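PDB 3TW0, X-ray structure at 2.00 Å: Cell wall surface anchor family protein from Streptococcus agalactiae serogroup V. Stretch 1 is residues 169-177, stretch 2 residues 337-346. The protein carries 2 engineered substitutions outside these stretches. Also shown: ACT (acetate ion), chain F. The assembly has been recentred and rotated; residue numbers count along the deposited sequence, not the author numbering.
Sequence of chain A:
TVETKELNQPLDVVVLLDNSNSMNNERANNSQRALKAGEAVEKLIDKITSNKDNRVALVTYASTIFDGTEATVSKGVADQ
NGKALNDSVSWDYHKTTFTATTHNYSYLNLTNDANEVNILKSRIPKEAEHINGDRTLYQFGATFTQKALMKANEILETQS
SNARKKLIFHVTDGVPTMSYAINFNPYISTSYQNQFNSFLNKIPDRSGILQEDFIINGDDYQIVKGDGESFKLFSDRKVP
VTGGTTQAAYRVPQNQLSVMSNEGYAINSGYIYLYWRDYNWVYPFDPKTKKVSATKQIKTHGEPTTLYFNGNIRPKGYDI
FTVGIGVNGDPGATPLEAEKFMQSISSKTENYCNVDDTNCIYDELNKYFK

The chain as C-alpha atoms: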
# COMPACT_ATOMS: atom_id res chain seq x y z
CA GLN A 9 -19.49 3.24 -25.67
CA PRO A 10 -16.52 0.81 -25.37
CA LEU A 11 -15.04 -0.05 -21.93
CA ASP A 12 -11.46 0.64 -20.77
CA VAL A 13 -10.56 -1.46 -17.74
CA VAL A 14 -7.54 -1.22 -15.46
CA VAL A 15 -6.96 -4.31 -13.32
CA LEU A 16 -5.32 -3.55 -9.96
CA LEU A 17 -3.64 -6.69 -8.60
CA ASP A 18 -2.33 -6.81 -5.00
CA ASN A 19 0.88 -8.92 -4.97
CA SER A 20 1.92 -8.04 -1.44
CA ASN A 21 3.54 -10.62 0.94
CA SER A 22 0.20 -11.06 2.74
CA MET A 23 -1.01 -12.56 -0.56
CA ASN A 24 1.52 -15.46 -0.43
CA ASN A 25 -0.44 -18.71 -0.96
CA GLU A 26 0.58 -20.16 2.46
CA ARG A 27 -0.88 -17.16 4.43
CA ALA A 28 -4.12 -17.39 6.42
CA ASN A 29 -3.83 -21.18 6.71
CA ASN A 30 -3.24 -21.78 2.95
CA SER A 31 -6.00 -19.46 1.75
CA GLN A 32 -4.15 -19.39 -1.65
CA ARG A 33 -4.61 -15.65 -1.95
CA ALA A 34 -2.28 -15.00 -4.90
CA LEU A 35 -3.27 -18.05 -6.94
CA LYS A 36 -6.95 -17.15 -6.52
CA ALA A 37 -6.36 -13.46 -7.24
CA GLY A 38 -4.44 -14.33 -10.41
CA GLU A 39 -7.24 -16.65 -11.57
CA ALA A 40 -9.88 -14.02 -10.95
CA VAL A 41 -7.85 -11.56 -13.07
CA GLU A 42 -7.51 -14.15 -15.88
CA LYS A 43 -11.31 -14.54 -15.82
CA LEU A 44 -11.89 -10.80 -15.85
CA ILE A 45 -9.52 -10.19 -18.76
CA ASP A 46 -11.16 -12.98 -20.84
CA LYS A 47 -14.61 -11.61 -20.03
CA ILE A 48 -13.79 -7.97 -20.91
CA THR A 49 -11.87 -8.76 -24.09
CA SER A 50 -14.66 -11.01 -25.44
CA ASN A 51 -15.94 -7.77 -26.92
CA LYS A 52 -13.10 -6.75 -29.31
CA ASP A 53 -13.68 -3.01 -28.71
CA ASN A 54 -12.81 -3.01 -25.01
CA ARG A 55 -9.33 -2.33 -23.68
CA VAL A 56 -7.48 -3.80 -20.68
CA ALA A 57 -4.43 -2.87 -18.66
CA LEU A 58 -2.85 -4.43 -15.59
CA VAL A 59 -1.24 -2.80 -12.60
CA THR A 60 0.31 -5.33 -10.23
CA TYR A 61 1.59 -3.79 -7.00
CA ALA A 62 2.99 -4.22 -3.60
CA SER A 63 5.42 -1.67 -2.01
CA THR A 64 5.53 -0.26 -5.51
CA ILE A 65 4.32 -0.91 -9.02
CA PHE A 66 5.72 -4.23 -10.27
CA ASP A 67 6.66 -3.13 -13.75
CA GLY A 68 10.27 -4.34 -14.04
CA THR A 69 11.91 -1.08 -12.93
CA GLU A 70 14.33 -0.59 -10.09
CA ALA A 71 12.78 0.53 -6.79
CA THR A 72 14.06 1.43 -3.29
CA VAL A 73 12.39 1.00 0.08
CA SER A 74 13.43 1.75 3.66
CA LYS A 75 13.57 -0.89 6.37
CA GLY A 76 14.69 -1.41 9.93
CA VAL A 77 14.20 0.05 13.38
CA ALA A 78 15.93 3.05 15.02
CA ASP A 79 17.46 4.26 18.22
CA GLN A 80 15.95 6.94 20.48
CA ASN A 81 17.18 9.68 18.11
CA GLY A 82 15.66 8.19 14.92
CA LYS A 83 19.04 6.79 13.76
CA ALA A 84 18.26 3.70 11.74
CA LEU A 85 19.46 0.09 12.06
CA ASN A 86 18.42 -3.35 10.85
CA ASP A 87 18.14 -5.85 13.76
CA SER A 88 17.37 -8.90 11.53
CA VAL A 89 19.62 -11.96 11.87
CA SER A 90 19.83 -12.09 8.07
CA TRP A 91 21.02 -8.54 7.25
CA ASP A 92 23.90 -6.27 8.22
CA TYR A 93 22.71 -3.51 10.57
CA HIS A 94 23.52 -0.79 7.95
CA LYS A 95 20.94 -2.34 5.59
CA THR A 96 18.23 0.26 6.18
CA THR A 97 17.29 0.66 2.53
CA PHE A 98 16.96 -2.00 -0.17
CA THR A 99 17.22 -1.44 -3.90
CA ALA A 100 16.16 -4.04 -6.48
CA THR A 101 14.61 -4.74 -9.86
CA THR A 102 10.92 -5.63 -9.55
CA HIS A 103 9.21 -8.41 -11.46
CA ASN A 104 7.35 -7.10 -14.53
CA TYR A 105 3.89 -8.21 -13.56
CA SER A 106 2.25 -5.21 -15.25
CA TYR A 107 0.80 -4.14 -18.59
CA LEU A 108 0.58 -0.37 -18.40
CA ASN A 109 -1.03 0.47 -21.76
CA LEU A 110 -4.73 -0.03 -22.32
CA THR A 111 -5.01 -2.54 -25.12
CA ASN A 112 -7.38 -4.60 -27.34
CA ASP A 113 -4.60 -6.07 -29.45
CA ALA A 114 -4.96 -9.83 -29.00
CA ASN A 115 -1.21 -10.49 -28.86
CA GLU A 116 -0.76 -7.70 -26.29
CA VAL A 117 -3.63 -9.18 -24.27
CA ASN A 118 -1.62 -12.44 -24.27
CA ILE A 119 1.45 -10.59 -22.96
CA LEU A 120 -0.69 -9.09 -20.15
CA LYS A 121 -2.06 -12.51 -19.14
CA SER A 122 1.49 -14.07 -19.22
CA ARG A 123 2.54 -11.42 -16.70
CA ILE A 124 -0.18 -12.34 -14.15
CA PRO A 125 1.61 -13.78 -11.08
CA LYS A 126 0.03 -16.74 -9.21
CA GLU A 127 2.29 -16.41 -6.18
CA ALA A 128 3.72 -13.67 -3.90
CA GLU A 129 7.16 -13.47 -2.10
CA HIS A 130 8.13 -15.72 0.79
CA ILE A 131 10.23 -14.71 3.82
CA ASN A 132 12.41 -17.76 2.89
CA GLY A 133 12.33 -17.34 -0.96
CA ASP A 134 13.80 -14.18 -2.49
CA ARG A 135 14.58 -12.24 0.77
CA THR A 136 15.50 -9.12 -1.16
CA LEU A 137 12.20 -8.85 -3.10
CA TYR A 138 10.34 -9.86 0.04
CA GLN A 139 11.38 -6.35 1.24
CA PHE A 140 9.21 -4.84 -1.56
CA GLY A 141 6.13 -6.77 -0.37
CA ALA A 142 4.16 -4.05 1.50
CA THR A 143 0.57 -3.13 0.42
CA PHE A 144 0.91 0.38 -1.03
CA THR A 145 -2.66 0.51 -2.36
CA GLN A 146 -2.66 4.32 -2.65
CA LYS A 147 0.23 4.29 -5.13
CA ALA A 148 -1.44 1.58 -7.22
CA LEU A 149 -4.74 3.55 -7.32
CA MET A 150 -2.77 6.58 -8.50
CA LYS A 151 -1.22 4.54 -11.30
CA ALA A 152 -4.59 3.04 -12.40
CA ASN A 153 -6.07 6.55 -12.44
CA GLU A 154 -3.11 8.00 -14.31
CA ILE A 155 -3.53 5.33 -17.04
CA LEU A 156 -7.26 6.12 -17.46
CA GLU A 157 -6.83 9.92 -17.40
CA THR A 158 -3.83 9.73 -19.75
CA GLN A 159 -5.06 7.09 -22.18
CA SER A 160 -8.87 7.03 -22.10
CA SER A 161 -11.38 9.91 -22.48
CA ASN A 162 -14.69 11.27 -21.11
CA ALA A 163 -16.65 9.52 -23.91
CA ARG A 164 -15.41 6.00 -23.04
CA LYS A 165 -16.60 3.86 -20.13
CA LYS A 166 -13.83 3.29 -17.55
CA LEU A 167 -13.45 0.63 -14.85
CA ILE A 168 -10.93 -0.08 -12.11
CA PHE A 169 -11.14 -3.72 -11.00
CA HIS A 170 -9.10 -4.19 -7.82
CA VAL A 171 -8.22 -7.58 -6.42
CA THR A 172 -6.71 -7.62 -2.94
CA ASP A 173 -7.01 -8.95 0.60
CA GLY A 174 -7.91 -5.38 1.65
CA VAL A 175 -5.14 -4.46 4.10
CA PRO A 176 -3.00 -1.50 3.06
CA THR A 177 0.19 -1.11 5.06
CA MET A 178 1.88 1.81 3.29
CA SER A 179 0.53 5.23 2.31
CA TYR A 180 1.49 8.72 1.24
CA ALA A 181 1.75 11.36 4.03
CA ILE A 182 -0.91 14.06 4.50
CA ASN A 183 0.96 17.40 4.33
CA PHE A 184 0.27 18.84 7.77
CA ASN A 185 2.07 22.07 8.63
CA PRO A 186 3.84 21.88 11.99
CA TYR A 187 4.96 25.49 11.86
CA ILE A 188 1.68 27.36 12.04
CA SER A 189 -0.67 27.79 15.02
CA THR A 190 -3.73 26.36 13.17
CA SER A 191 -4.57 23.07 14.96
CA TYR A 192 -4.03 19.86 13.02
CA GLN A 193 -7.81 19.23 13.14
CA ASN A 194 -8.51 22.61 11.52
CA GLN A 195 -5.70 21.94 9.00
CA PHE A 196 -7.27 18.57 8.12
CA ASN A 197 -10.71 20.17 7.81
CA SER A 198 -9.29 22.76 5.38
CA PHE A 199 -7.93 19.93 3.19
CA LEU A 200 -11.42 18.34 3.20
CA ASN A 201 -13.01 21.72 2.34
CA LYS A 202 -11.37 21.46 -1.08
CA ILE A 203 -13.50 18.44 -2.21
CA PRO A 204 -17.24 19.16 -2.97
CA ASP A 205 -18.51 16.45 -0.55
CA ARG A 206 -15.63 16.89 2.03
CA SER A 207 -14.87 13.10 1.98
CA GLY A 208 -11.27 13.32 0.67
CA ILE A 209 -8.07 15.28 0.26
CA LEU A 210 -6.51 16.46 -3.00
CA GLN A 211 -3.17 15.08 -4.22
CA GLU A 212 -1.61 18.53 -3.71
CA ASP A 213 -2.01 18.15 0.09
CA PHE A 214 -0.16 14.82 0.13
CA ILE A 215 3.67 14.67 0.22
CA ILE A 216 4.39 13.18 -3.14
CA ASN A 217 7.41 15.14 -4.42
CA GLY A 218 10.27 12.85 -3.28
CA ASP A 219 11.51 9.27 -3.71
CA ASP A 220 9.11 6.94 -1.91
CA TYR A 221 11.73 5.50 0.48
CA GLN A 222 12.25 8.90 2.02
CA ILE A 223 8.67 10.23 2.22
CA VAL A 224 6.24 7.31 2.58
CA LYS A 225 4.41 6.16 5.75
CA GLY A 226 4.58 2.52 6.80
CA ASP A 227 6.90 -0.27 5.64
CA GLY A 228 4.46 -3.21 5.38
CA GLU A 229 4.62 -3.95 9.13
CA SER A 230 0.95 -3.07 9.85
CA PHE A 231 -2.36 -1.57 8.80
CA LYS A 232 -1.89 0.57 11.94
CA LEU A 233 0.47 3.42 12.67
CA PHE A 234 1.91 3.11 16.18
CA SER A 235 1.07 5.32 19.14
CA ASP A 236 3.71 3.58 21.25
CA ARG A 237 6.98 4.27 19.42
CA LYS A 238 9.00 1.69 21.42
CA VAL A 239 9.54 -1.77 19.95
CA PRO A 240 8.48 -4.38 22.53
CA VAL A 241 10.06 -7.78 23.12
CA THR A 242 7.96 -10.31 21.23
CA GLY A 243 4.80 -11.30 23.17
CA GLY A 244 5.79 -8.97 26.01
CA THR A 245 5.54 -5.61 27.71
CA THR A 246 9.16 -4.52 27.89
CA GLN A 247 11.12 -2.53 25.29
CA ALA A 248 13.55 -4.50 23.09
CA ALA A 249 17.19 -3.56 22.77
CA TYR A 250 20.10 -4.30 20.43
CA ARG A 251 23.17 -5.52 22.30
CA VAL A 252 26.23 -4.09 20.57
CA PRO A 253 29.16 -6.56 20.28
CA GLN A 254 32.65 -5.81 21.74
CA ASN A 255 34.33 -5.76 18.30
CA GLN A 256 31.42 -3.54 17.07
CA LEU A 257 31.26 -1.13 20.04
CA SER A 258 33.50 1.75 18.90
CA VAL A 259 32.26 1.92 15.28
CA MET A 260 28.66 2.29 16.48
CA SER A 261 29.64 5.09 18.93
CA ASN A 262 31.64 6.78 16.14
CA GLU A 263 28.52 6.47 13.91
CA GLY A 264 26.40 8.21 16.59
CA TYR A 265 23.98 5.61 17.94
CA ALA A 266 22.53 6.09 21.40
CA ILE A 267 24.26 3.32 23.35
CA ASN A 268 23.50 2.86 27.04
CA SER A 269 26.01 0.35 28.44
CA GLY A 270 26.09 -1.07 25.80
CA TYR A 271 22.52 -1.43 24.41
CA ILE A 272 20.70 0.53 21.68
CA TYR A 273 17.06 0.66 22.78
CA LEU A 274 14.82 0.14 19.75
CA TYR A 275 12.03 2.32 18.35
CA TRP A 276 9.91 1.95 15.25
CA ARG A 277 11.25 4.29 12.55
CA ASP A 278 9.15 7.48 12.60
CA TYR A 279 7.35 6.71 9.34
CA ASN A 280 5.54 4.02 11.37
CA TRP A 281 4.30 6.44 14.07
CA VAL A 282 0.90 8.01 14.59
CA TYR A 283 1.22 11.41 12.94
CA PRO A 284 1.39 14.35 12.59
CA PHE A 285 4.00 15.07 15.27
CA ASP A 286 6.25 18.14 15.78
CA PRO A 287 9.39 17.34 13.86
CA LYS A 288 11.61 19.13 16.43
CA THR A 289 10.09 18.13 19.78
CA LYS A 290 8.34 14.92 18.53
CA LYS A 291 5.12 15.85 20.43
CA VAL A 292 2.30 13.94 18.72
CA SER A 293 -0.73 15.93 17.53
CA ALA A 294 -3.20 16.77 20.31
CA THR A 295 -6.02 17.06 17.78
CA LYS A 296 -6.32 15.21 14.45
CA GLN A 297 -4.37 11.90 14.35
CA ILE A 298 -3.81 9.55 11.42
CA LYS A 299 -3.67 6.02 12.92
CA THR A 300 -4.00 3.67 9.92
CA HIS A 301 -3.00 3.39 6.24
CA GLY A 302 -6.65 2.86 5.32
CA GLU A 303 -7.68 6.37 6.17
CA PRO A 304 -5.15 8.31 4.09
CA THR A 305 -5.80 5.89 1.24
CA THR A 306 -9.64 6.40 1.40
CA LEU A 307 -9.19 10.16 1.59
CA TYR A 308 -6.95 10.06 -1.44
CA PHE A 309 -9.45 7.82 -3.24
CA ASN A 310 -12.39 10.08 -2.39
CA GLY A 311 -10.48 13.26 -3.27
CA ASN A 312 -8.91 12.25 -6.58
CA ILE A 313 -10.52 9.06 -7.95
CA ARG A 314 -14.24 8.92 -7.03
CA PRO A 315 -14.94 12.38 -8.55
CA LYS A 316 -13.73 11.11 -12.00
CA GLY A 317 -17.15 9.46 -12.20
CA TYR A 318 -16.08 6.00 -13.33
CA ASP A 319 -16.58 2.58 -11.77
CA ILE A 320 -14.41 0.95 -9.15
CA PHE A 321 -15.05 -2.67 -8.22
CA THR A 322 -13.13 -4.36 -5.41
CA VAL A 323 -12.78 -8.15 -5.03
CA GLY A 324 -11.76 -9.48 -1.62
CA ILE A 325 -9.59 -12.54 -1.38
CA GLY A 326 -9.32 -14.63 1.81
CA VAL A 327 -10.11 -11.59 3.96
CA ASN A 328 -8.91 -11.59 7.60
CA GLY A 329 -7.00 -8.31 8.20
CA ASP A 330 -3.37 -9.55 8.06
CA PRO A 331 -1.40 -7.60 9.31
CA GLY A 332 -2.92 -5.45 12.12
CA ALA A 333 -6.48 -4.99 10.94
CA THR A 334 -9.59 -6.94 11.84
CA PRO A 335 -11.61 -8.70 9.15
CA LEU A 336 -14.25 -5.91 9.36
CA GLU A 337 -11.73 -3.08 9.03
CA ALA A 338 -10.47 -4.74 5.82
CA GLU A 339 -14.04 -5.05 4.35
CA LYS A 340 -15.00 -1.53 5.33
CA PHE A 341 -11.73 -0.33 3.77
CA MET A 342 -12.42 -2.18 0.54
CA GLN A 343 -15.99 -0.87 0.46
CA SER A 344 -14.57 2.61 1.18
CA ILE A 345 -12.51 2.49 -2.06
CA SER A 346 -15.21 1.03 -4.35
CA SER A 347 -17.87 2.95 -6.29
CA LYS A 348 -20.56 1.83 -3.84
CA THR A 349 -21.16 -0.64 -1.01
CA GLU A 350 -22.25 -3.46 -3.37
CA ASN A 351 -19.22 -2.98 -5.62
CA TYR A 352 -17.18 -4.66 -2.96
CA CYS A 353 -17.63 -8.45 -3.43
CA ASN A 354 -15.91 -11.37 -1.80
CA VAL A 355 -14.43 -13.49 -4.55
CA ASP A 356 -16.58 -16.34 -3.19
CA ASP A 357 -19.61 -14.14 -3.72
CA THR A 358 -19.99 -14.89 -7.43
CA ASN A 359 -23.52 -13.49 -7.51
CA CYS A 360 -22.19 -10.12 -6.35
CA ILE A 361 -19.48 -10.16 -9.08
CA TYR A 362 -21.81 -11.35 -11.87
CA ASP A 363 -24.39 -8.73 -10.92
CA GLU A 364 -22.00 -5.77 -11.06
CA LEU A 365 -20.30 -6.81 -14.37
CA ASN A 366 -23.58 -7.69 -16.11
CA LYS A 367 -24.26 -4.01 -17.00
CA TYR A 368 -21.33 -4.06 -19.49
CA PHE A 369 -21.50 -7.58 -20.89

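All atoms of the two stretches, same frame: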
# COMPACT_ATOMS: atom_id res chain seq x y z
N PHE A 169 -10.79 -2.45 -11.63
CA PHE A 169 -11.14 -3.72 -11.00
C PHE A 169 -9.97 -4.16 -10.10
O PHE A 169 -8.88 -4.51 -10.59
CB PHE A 169 -11.42 -4.74 -12.09
CG PHE A 169 -12.03 -6.02 -11.60
CD1 PHE A 169 -13.40 -6.21 -11.65
CD2 PHE A 169 -11.21 -7.09 -11.16
CE1 PHE A 169 -13.97 -7.41 -11.23
CE2 PHE A 169 -11.77 -8.31 -10.75
CZ PHE A 169 -13.15 -8.46 -10.77
N HIS A 170 -10.20 -4.14 -8.80
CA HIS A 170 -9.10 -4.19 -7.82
C HIS A 170 -9.24 -5.44 -7.01
O HIS A 170 -10.27 -5.65 -6.34
CB HIS A 170 -9.16 -2.94 -6.96
CG HIS A 170 -8.14 -2.88 -5.86
ND1 HIS A 170 -8.30 -2.09 -4.74
CD2 HIS A 170 -6.94 -3.49 -5.72
CE1 HIS A 170 -7.24 -2.22 -3.96
NE2 HIS A 170 -6.40 -3.05 -4.53
N VAL A 171 -8.22 -6.28 -7.08
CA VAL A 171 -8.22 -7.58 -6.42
C VAL A 171 -7.15 -7.62 -5.33
O VAL A 171 -5.93 -7.47 -5.62
CB VAL A 171 -7.95 -8.73 -7.42
CG1 VAL A 171 -8.17 -10.06 -6.73
CG2 VAL A 171 -8.86 -8.58 -8.65
N THR A 172 -7.58 -7.86 -4.10
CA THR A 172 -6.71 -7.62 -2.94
C THR A 172 -7.28 -8.32 -1.72
O THR A 172 -8.44 -8.74 -1.73
CB THR A 172 -6.60 -6.08 -2.69
OG1 THR A 172 -5.85 -5.80 -1.50
CG2 THR A 172 -7.99 -5.42 -2.57
N ASP A 173 -6.48 -8.47 -0.68
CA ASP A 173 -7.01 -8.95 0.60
C ASP A 173 -7.47 -7.79 1.51
O ASP A 173 -7.95 -8.00 2.62
CB ASP A 173 -6.02 -9.90 1.31
CG ASP A 173 -4.73 -9.21 1.70
OD1 ASP A 173 -4.73 -7.97 1.82
OD2 ASP A 173 -3.72 -9.89 1.92
N GLY A 174 -7.34 -6.56 1.00
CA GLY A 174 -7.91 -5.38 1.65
C GLY A 174 -7.18 -4.76 2.82
O GLY A 174 -7.79 -4.04 3.63
N VAL A 175 -5.87 -5.01 2.94
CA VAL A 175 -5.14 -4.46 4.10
C VAL A 175 -3.94 -3.63 3.68
O VAL A 175 -2.83 -4.18 3.53
CB VAL A 175 -4.71 -5.55 5.12
CG1 VAL A 175 -4.08 -4.91 6.37
CG2 VAL A 175 -5.91 -6.46 5.51
N PRO A 176 -4.14 -2.32 3.46
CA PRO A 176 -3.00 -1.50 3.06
C PRO A 176 -2.10 -1.23 4.24
O PRO A 176 -2.59 -1.04 5.37
CB PRO A 176 -3.65 -0.22 2.55
CG PRO A 176 -4.90 -0.08 3.43
CD PRO A 176 -5.38 -1.51 3.58
N THR A 177 -0.80 -1.19 3.99
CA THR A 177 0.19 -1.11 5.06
C THR A 177 1.27 -0.09 4.71
O THR A 177 2.34 -0.07 5.30
CB THR A 177 0.88 -2.47 5.26
OG1 THR A 177 1.47 -2.87 4.02
CG2 THR A 177 -0.11 -3.55 5.69
N GLU A 337 -12.52 -4.22 9.50
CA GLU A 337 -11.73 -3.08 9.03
C GLU A 337 -11.32 -3.25 7.57
O GLU A 337 -11.45 -2.31 6.80
CB GLU A 337 -10.50 -2.85 9.92
CG GLU A 337 -10.84 -1.90 11.08
CD GLU A 337 -9.88 -1.98 12.26
OE1 GLU A 337 -8.94 -2.83 12.27
OE2 GLU A 337 -10.07 -1.18 13.19
N ALA A 338 -10.87 -4.44 7.20
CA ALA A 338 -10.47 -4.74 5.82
C ALA A 338 -11.65 -4.59 4.85
O ALA A 338 -11.51 -3.93 3.85
CB ALA A 338 -9.85 -6.12 5.71
N GLU A 339 -12.82 -5.18 5.18
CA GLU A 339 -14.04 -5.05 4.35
C GLU A 339 -14.49 -3.61 4.18
O GLU A 339 -14.77 -3.15 3.06
CB GLU A 339 -15.23 -5.84 4.94
CG GLU A 339 -14.90 -7.25 5.37
CD GLU A 339 -16.13 -8.13 5.50
OE1 GLU A 339 -17.25 -7.60 5.70
OE2 GLU A 339 -15.97 -9.36 5.38
N LYS A 340 -14.62 -2.91 5.31
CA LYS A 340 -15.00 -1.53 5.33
C LYS A 340 -14.02 -0.75 4.45
O LYS A 340 -14.43 0.03 3.63
CB LYS A 340 -15.00 -0.99 6.77
CG LYS A 340 -16.25 -1.39 7.59
CD LYS A 340 -16.14 -0.83 9.01
CE LYS A 340 -17.41 -1.10 9.83
NZ LYS A 340 -17.27 -0.51 11.21
N PHE A 341 -12.72 -1.00 4.62
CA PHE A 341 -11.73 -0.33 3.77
C PHE A 341 -11.97 -0.60 2.29
O PHE A 341 -12.01 0.35 1.47
CB PHE A 341 -10.28 -0.67 4.14
CG PHE A 341 -9.31 -0.14 3.12
CD1 PHE A 341 -9.10 1.22 2.99
CD2 PHE A 341 -8.70 -1.01 2.22
CE1 PHE A 341 -8.23 1.72 2.00
CE2 PHE A 341 -7.84 -0.54 1.25
CZ PHE A 341 -7.59 0.81 1.13
N MET A 342 -12.19 -1.86 1.92
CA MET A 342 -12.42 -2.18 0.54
C MET A 342 -13.66 -1.54 -0.02
O MET A 342 -13.66 -1.06 -1.16
CB MET A 342 -12.41 -3.70 0.31
CG MET A 342 -11.00 -4.30 0.34
SD MET A 342 -10.98 -6.11 0.16
CE MET A 342 -11.11 -6.23 -1.60
N GLN A 343 -14.71 -1.52 0.80
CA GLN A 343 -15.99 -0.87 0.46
C GLN A 343 -15.75 0.61 0.30
O GLN A 343 -16.27 1.21 -0.64
CB GLN A 343 -17.04 -1.11 1.56
CG GLN A 343 -17.65 -2.50 1.53
CD GLN A 343 -18.39 -2.88 2.83
OE1 GLN A 343 -18.15 -2.31 3.90
NE2 GLN A 343 -19.27 -3.87 2.72
N SER A 344 -14.94 1.18 1.21
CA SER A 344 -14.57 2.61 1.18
C SER A 344 -13.92 3.07 -0.13
O SER A 344 -14.07 4.23 -0.51
CB SER A 344 -13.67 3.00 2.37
OG SER A 344 -12.29 2.76 2.08
N ILE A 345 -13.20 2.16 -0.80
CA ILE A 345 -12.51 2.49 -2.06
C ILE A 345 -13.11 1.77 -3.29
O ILE A 345 -12.40 1.40 -4.25
CB ILE A 345 -10.99 2.26 -1.95
CG1 ILE A 345 -10.64 0.77 -1.78
CG2 ILE A 345 -10.42 3.18 -0.80
CD1 ILE A 345 -9.10 0.40 -2.00
N SER A 346 -14.42 1.54 -3.23
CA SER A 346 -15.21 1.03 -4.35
C SER A 346 -16.27 2.08 -4.65
O SER A 346 -16.57 2.93 -3.80
CB SER A 346 -15.89 -0.28 -3.96
OG SER A 346 -14.95 -1.24 -3.53
C ACT F . 1.96 -6.78 3.31
O ACT F . 1.18 -7.49 2.65
OXT ACT F . 1.64 -5.57 3.38
CH3 ACT F . 3.23 -7.33 3.96
O HOH W 1 -10.59 -0.52 -5.05

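How a helix packs against the end of a strand without a direct hydrogen bond between them is well illustrated by residues 169-177 and 337-346 of this surface anchor protein. The first stretch runs as a strand through T172 and then turns into a loop. The second is helical through S344, its backbone N-H groups from F341 onward bonded within the stretch, for example M342 N to A338 O (2.9 Å), and I345 is the first residue to leave helical geometry. The two backbones come nearest where the strand has given way to loop, with the CA atoms of G174 and A338 4.9 Å apart; at the other end, the CA atoms of H170 and S346 lie 8.8 Å apart.

The close approach is marked by two small residues, and at G174 the lack of a CB is required. G174 has a positive phi of 80°, a conformation that favours glycine, and G174 CA lies 3.5 Å from M342 SD. A CB placed there would fall 2.6 Å from the same sulfur, a clash. On the helix, A338 presents only a methyl group, whose CB packs 4.0 Å from V175 CG2. A338 CA makes a CA-H...O contact of 3.5 Å with G174 O. This carbonyl oxygen has no conventional hydrogen-bonding partner in the model, so the C-H contact is a modest compensation for its burial.

The turn is held in shape from within its own stretch: G174 N donates to T172 OG1 at 3.0 Å, almost linearly, and V175 N makes a weak bond to D173 OD1 at 3.4 Å. With the T172 hydroxyl engaged in this way, T172 CG2 meets M342 CE at 3.4 Å. The unbranched M342 side chain, with chi angles m, t and p, thus reaches both the strand end and the glycine.

F341, with chi1 in t, supplies an aromatic surface for the rigid, apolar P176, which lies over one face in a CH-pi contact. P176 CG is 3.8 Å from the F341 ring centroid and 19° off the normal, while P176 CD approaches F341 CE2 to 3.5 Å.

Further along, I345 CD1 touches H170 CE1 at 3.8 Å, at the edge of the imidazole and near its plane. The same two residues share a water, which lies 2.8 Å from H170 ND1 and donates to I345 O, also at 2.8 Å. The two stretches bury 372 Å² between them, summed over both sides, chiefly through van der Waals packing; the water adds a polar bridge. Close-fitting shape can thus join two segments distant in sequence.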